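Fucose-binding lectin (Kordia periserrulae, PDB 6HTN) binds methyl alpha-L-fucoside and probably acts as a carbohydrate-binding lectin of the beta-propeller class. Local coordinates at residues Y69-D74 with S100-T105. Sequence-based numbering, arbitrary orientation.
Sequences YAIGTD and STPDAT. Unlike the reference sequence in segment 69-74: Asp74 (reference Asn).
Pro102 lies against the backbone of Tyr69 and Ala70 and shows how two neighbouring propeller blades can pack without a single hydrogen bond passing directly between the paired segments. Its CB meets Tyr69 CB at 3.8 Å, while its CD, the ring carbon next to the proline nitrogen, lies 3.7 Å from Tyr69 O and 3.9 Å from Ala70 CA. The proline ring thus packs on peptide atoms as much as on a side chain. Two residues further along, the methyl group of Ala104 comes obliquely to two atoms of the tyrosine ring: CB is 3.6 Å from Tyr69 CD2 and slightly farther from CE2. Tyr69 CG lies beside its backbone N and anti to its carbonyl carbon (chi1 -58°), which sets the root of the ring. At the other end Ile71 reaches across with its longer branch, CD1 coming to 4.0 Å from Pro102 CG and 3.5 Å from Ser100 O.

Contacts beyond the two segments hold the tyrosine and the serine. Tyr69 OH is hydrogen-bonded to Glu79 OE2, and its side chain also touches Ile116, Val118 and Trp137, so that it bridges the two blades; Ser100 OG is held by the backbone N of Tyr121. Ser100 N, by contrast, is buried here with no partner in the model.

The touching parts, 69-71 and 100-104, run nearly antiparallel, 169° apart, yet each segment belongs to a different four-stranded sheet: 64-71 is the second strand of its blade, 103-108 the first of the next. Such apolar packing of successive sheets is characteristic of the beta-propeller. Here it lies beside a fucoside pocket lined by Glu79 from one blade and by Ile116 and Trp137 from the next, placing the sugar at the blade interface.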
loop_
_atom_site.group_PDB
_atom_site.type_symbol
_atom_site.label_atom_id
_atom_site.label_comp_id
_atom_site.label_asym_id
_atom_site.label_seq_id
_atom_site.Cartn_x
_atom_site.Cartn_y
_atom_site.Cartn_z
ATOM N N TYR A 69 -17.287 2.941 -2.921
ATOM C CA TYR A 69 -16.302 3.960 -3.328
ATOM C C TYR A 69 -14.914 3.340 -3.456
ATOM O O TYR A 69 -14.439 2.692 -2.517
ATOM C CB TYR A 69 -16.292 5.118 -2.303
ATOM C CG TYR A 69 -17.631 5.794 -2.129
ATOM C CD1 TYR A 69 -18.026 6.793 -3.004
ATOM C CD2 TYR A 69 -18.529 5.337 -1.179
ATOM C CE1 TYR A 69 -19.289 7.367 -2.889
ATOM C CE2 TYR A 69 -19.792 5.881 -1.068
ATOM C CZ TYR A 69 -20.180 6.885 -1.938
ATOM O OH TYR A 69 -21.459 7.387 -1.876
ATOM N N ALA A 70 -14.290 3.527 -4.602
ATOM C CA ALA A 70 -12.958 2.995 -4.882
ATOM C C ALA A 70 -12.195 3.989 -5.710
ATOM O O ALA A 70 -12.749 4.988 -6.134
ATOM C CB ALA A 70 -13.053 1.658 -5.607
ATOM N N ILE A 71 -10.922 3.728 -5.931
ATOM C CA ILE A 71 -10.109 4.517 -6.883
ATOM C C ILE A 71 -10.179 3.837 -8.250
ATOM O O ILE A 71 -9.878 2.644 -8.361
ATOM C CB ILE A 71 -8.673 4.684 -6.389
ATOM C CG1 ILE A 71 -8.609 5.202 -4.948
ATOM C CG2 ILE A 71 -7.930 5.594 -7.366
ATOM C CD1 ILE A 71 -9.483 6.406 -4.695
ATOM N N GLY A 72 -10.611 4.591 -9.258
ATOM C CA GLY A 72 -10.682 4.017 -10.611
ATOM C C GLY A 72 -9.322 4.011 -11.297
ATOM O O GLY A 72 -8.346 4.499 -10.757
ATOM N N THR A 73 -9.329 3.513 -12.542
ATOM C CA THR A 73 -8.075 3.304 -13.281
ATOM C C THR A 73 -7.511 4.631 -13.759
ATOM O O THR A 73 -6.365 4.608 -14.238
ATOM C CB THR A 73 -8.288 2.299 -14.418
ATOM O OG1 THR A 73 -9.214 2.919 -15.311
ATOM C CG2 THR A 73 -8.783 0.973 -13.906
ATOM N N ASP A 74 -8.218 5.744 -13.585
ATOM C CA ASP A 74 -7.675 7.102 -13.866
ATOM C C ASP A 74 -7.205 7.835 -12.594
ATOM O O ASP A 74 -6.894 9.035 -12.660
ATOM C CB ASP A 74 -8.727 7.960 -14.559
ATOM C CG ASP A 74 -10.003 8.130 -13.725
ATOM O OD1 ASP A 74 -10.155 7.470 -12.628
ATOM O OD2 ASP A 74 -10.908 8.871 -14.225
ATOM N N SER A 100 -5.961 6.779 -1.681
ATOM C CA SER A 100 -6.196 5.830 -0.587
ATOM C C SER A 100 -7.558 5.167 -0.833
ATOM O O SER A 100 -8.357 5.775 -1.461
ATOM C CB SER A 100 -6.045 6.512 0.772
ATOM O OG SER A 100 -7.052 7.524 0.969
ATOM N N THR A 101 -7.762 3.986 -0.297
ATOM C CA THR A 101 -9.050 3.280 -0.332
ATOM C C THR A 101 -10.024 4.162 0.420
ATOM O O THR A 101 -9.828 4.381 1.610
ATOM C CB THR A 101 -8.993 1.889 0.272
ATOM O OG1 THR A 101 -8.109 1.082 -0.512
ATOM C CG2 THR A 101 -10.362 1.254 0.338
ATOM N N PRO A 102 -11.104 4.646 -0.216
ATOM C CA PRO A 102 -11.976 5.591 0.482
ATOM C C PRO A 102 -12.726 4.927 1.617
ATOM O O PRO A 102 -13.048 3.707 1.576
ATOM C CB PRO A 102 -12.968 6.030 -0.591
ATOM C CG PRO A 102 -12.239 5.802 -1.903
ATOM C CD PRO A 102 -11.407 4.592 -1.657
ATOM N N ASP A 103 -12.988 5.725 2.646
ATOM C CA ASP A 103 -13.927 5.367 3.717
ATOM C C ASP A 103 -15.246 6.087 3.456
ATOM O O ASP A 103 -15.235 7.186 2.904
ATOM C CB ASP A 103 -13.414 5.833 5.086
ATOM C CG ASP A 103 -12.272 4.972 5.613
ATOM O OD1 ASP A 103 -12.339 3.737 5.473
ATOM O OD2 ASP A 103 -11.278 5.585 6.144
ATOM N N ALA A 104 -16.330 5.488 3.894
ATOM C CA ALA A 104 -17.649 6.128 3.708
ATOM C C ALA A 104 -18.557 5.801 4.881
ATOM O O ALA A 104 -18.454 4.730 5.480
ATOM C CB ALA A 104 -18.304 5.672 2.442
ATOM N N THR A 105 -19.411 6.772 5.227
ATOM C CA THR A 105 -20.485 6.548 6.213
ATOM C C THR A 105 -21.708 7.349 5.732
ATOM O O THR A 105 -21.577 8.208 4.852
ATOM C CB THR A 105 -20.043 6.893 7.638
ATOM O OG1 THR A 105 -21.026 6.406 8.567
ATOM C CG2 THR A 105 -19.854 8.376 7.817
#